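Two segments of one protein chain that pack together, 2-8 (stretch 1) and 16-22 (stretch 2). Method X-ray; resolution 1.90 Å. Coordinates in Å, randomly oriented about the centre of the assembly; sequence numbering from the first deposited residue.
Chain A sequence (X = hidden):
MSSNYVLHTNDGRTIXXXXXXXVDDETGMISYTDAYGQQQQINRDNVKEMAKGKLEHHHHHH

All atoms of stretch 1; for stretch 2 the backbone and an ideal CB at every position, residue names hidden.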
ATOM      1  N   SER A   2     -21.919 -16.820 -20.605  1.00 52.66           N
ATOM      2  CA  SER A   2     -20.805 -16.634 -19.630  1.00 52.14           C
ATOM      3  C   SER A   2     -21.324 -16.162 -18.275  1.00 50.91           C
ATOM      4  O   SER A   2     -22.201 -15.299 -18.196  1.00 51.30           O
ATOM      5  CB  SER A   2     -19.791 -15.628 -20.184  1.00 52.68           C
ATOM      6  OG  SER A   2     -20.437 -14.457 -20.657  1.00 54.21           O
ATOM      7  N   SER A   3     -20.774 -16.738 -17.211  1.00 48.42           N
ATOM      8  CA  SER A   3     -21.180 -16.394 -15.853  1.00 44.65           C
ATOM      9  C   SER A   3     -21.050 -14.900 -15.560  1.00 41.52           C
ATOM     10  O   SER A   3     -20.004 -14.296 -15.804  1.00 41.60           O
ATOM     11  CB  SER A   3     -20.349 -17.191 -14.844  1.00 46.69           C
ATOM     12  OG  SER A   3     -18.964 -16.924 -15.003  1.00 49.31           O
ATOM     13  N   ASN A   4     -22.121 -14.313 -15.035  1.00 37.59           N
ATOM     14  CA  ASN A   4     -22.131 -12.897 -14.694  1.00 34.28           C
ATOM     15  C   ASN A   4     -21.692 -12.694 -13.250  1.00 30.97           C
ATOM     16  O   ASN A   4     -21.806 -13.594 -12.418  1.00 30.46           O
ATOM     17  CB  ASN A   4     -23.533 -12.309 -14.867  1.00 37.36           C
ATOM     18  CG  ASN A   4     -23.960 -12.227 -16.317  1.00 40.01           C
ATOM     19  OD1 ASN A   4     -23.312 -11.567 -17.131  1.00 41.78           O
ATOM     20  ND2 ASN A   4     -25.059 -12.896 -16.648  1.00 42.67           N
ATOM     21  N   TYR A   5     -21.197 -11.502 -12.962  1.00 26.01           N
ATOM     22  CA  TYR A   5     -20.764 -11.152 -11.621  1.00 24.64           C
ATOM     23  C   TYR A   5     -21.371  -9.804 -11.270  1.00 23.73           C
ATOM     24  O   TYR A   5     -21.734  -9.022 -12.152  1.00 23.25           O
ATOM     25  CB  TYR A   5     -19.236 -11.052 -11.550  1.00 23.38           C
ATOM     26  CG  TYR A   5     -18.524 -12.382 -11.563  1.00 23.50           C
ATOM     27  CD1 TYR A   5     -17.934 -12.891 -10.404  1.00 23.23           C
ATOM     28  CD2 TYR A   5     -18.454 -13.147 -12.727  1.00 21.54           C
ATOM     29  CE1 TYR A   5     -17.292 -14.132 -10.403  1.00 24.20           C
ATOM     30  CE2 TYR A   5     -17.815 -14.386 -12.734  1.00 22.60           C
ATOM     31  CZ  TYR A   5     -17.237 -14.871 -11.571  1.00 23.18           C
ATOM     32  OH  TYR A   5     -16.608 -16.088 -11.581  1.00 27.71           O
ATOM     33  N   VAL A   6     -21.496  -9.541  -9.978  1.00 22.60           N
ATOM     34  CA  VAL A   6     -22.024  -8.274  -9.506  1.00 21.91           C
ATOM     35  C   VAL A   6     -20.966  -7.660  -8.599  1.00 20.63           C
ATOM     36  O   VAL A   6     -20.603  -8.254  -7.590  1.00 22.49           O
ATOM     37  CB  VAL A   6     -23.311  -8.447  -8.676  1.00 22.96           C
ATOM     38  CG1 VAL A   6     -23.767  -7.089  -8.170  1.00 23.60           C
ATOM     39  CG2 VAL A   6     -24.415  -9.097  -9.520  1.00 24.53           C
ATOM     40  N   LEU A   7     -20.462  -6.487  -8.966  1.00 20.42           N
ATOM     41  CA  LEU A   7     -19.455  -5.802  -8.160  1.00 19.57           C
ATOM     42  C   LEU A   7     -20.124  -4.762  -7.263  1.00 20.51           C
ATOM     43  O   LEU A   7     -20.967  -3.990  -7.726  1.00 21.04           O
ATOM     44  CB  LEU A   7     -18.434  -5.076  -9.046  1.00 23.46           C
ATOM     45  CG  LEU A   7     -17.444  -5.837  -9.933  1.00 25.88           C
ATOM     46  CD1 LEU A   7     -18.203  -6.752 -10.888  1.00 31.55           C
ATOM     47  CD2 LEU A   7     -16.593  -4.842 -10.709  1.00 27.16           C
ATOM     48  N   HIS A   8     -19.750  -4.750  -5.987  1.00 17.19           N
ATOM     49  CA  HIS A   8     -20.276  -3.776  -5.037  1.00 20.55           C
ATOM     50  C   HIS A   8     -19.126  -2.823  -4.750  1.00 20.04           C
ATOM     51  O   HIS A   8     -18.065  -3.242  -4.293  1.00 19.59           O
ATOM     52  CB  HIS A   8     -20.741  -4.468  -3.751  1.00 22.68           C
ATOM     53  CG  HIS A   8     -21.822  -5.476  -3.980  1.00 26.58           C
ATOM     54  ND1 HIS A   8     -21.622  -6.632  -4.706  1.00 29.54           N
ATOM     55  CD2 HIS A   8     -23.130  -5.479  -3.626  1.00 29.29           C
ATOM     56  CE1 HIS A   8     -22.756  -7.300  -4.792  1.00 30.05           C
ATOM     57  NE2 HIS A   8     -23.690  -6.623  -4.145  1.00 28.78           N
ATOM     58  N   UNK A  16     -23.018  -4.798 -12.873  1.00 19.64           N
ATOM     59  CA  UNK A  16     -23.095  -6.138 -13.446  1.00 20.29           C
ATOM     60  C   UNK A  16     -21.942  -6.319 -14.425  1.00 20.01           C
ATOM     61  O   UNK A  16     -21.703  -5.470 -15.285  1.00 19.14           O
ATOM     62  CB  UNK A  16     -24.440  -6.368 -14.137  1.00 20.29           C
ATOM     63  N   UNK A  17     -21.223  -7.422 -14.283  1.00 18.52           N
ATOM     64  CA  UNK A  17     -20.107  -7.716 -15.166  1.00 17.14           C
ATOM     65  C   UNK A  17     -20.377  -9.029 -15.888  1.00 19.68           C
ATOM     66  O   UNK A  17     -20.946  -9.954 -15.306  1.00 19.49           O
ATOM     67  CB  UNK A  17     -18.792  -7.781 -14.387  1.00 17.14           C
ATOM     68  N   UNK A  18     -19.989  -9.086 -17.158  1.00 20.69           N
ATOM     69  CA  UNK A  18     -20.127 -10.290 -17.970  1.00 23.39           C
ATOM     70  C   UNK A  18     -18.750 -10.942 -17.921  1.00 23.61           C
ATOM     71  O   UNK A  18     -17.826 -10.499 -18.603  1.00 23.80           O
ATOM     72  CB  UNK A  18     -20.583  -9.990 -19.399  1.00 23.39           C
ATOM     73  N   UNK A  19     -18.610 -11.983 -17.114  1.00 21.41           N
ATOM     74  CA  UNK A  19     -17.316 -12.627 -16.990  1.00 21.94           C
ATOM     75  C   UNK A  19     -16.664 -12.113 -15.718  1.00 22.18           C
ATOM     76  O   UNK A  19     -16.978 -11.012 -15.265  1.00 20.23           O
ATOM     77  CB  UNK A  19     -16.437 -12.364 -18.214  1.00 21.94           C
ATOM     78  N   UNK A  20     -15.752 -12.896 -15.147  1.00 21.00           N
ATOM     79  CA  UNK A  20     -15.096 -12.510 -13.900  1.00 20.86           C
ATOM     80  C   UNK A  20     -14.155 -11.322 -14.012  1.00 17.82           C
ATOM     81  O   UNK A  20     -13.232 -11.323 -14.818  1.00 17.08           O
ATOM     82  CB  UNK A  20     -14.314 -13.706 -13.353  1.00 20.86           C
ATOM     83  N   UNK A  21     -14.399 -10.276 -13.211  1.00 15.57           N
ATOM     84  CA  UNK A  21     -13.510  -9.114 -13.271  1.00 15.62           C
ATOM     85  C   UNK A  21     -12.143  -9.587 -12.783  1.00 13.83           C
ATOM     86  O   UNK A  21     -12.059 -10.440 -11.899  1.00 15.48           O
ATOM     87  CB  UNK A  21     -14.036  -7.947 -12.433  1.00 15.62           C
ATOM     88  N   UNK A  22     -11.083  -9.054 -13.371  1.00 14.81           N
ATOM     89  CA  UNK A  22      -9.732  -9.441 -12.983  1.00 15.12           C
ATOM     90  C   UNK A  22      -8.804  -8.235 -13.018  1.00 16.66           C
ATOM     91  O   UNK A  22      -9.056  -7.260 -13.733  1.00 13.90           O
ATOM     92  CB  UNK A  22      -9.203 -10.546 -13.899  1.00 15.12           C
TER

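Stretch 2 begins as a strand antiparallel to Asn4–His8, and positions 16 to 18 alternate between the face carrying Asn4 and Val6 and the face carrying Tyr5.

Position 16 pairs with Val6 without direct hydrogen bonds. Its CB points to the Asn4 and Val6 face, 5.4 Å from Val6 CG2, where stretch 1 offers no charge and no enclosing pocket. Beta-branched residues would suit the extended backbone, but many others would fit. The residue is Val16; its CA lies 3.4 Å from Tyr5 O in a CA-H...O contact.

Position 17 is held most firmly. Its N donates to Tyr5 O (2.7 Å) and its O accepts from Tyr5 N (2.8 Å), both nearly straight, so the pairing with Tyr5 is made by main-chain atoms alone. The ideal CB already lies 3.7 Å from Leu7 CD1, and a small apolar group is the natural expectation. Ala17 meets it: its CB packs 3.7 Å from Leu7 CD1 and 4.3 Å from Tyr5 CB.

Position 18 returns to the Asn4 face, opposite Asn4 in the register. The ideal CB faces the end of the Asn4 side chain, a polar group of unsettled orientation, and is 4.6 Å from Ser2 OG, so polar side chains of various lengths are plausible. Glu18 is found; its CG packs beside the end of the Asn4 side chain, while the carboxylate extends beyond stretch 1.

Position 19 is decided by its backbone. With phi/psi of 100/155°, a CB would be jammed against the carbonyl O of position 18, although stretch 1 leaves room, the nearest atom to the ideal CB being Ser3 O at 4.7 Å. Glycine is called for, and Gly19 is present. Its N forms a weak hydrogen bond to Ser3 O (3.0 Å, 135°), and its O lies 3.6 Å from Tyr5 CD2.

At position 20 the CA sits over a face of the Tyr5 ring, 3.8 Å from the centroid, a CH-pi contact. The CB points sideways, 3.6 Å from Tyr5 CZ, favouring an aliphatic beginning with a free choice of ending. In Lys20 the chain's end leads away, and NZ is hydrogen-bonded elsewhere in the structure.

Position 21 has phi of -65°, compatible with proline, and its ideal CB is 4.4 Å from Leu7 CD2; a compact apolar residue would suit. Pro21 places CG 3.5 Å from Leu7 CD1 and CD 3.9 Å from Tyr5 CG, bridging the two side chains.

Position 22 is beyond reach of stretch 1, which imposes no preference. Lys22 turns its NZ back to Lys20 O (2.8 Å), a hydrogen bond within the stretch.

Stretch 2, residues 16-22: VAEGKPK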
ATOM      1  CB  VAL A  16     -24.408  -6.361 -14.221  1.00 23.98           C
ATOM      2  CG1 VAL A  16     -24.400  -7.744 -14.856  1.00 25.97           C
ATOM      3  CG2 VAL A  16     -25.602  -6.209 -13.290  1.00 25.13           C
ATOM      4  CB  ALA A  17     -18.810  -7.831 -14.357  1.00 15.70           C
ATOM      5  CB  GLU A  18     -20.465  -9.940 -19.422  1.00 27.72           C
ATOM      6  CG  GLU A  18     -21.868  -9.408 -19.648  1.00 34.68           C
ATOM      7  CD  GLU A  18     -22.239  -9.340 -21.128  1.00 40.26           C
ATOM      8  OE1 GLU A  18     -21.624  -8.540 -21.872  1.00 41.90           O
ATOM      9  OE2 GLU A  18     -23.143 -10.097 -21.545  1.00 41.67           O
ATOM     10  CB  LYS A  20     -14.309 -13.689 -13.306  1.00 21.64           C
ATOM     11  CG  LYS A  20     -13.842 -13.425 -11.870  1.00 22.32           C
ATOM     12  CD  LYS A  20     -13.183 -14.633 -11.207  1.00 24.14           C
ATOM     13  CE  LYS A  20     -11.718 -14.753 -11.576  1.00 24.21           C
ATOM     14  NZ  LYS A  20     -11.047 -15.826 -10.794  1.00 22.54           N
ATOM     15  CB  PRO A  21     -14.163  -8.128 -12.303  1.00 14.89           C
ATOM     16  CG  PRO A  21     -15.636  -8.479 -12.416  1.00 16.58           C
ATOM     17  CD  PRO A  21     -15.602  -9.987 -12.408  1.00 17.20           C
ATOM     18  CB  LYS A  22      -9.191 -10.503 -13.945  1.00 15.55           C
ATOM     19  CG  LYS A  22     -10.031 -11.776 -14.004  1.00 22.24           C
ATOM     20  CD  LYS A  22      -9.527 -12.727 -15.081  1.00 26.73           C
ATOM     21  CE  LYS A  22     -10.222 -12.490 -16.413  1.00 31.47           C
ATOM     22  NZ  LYS A  22     -11.622 -13.011 -16.397  1.00 28.60           N
TER
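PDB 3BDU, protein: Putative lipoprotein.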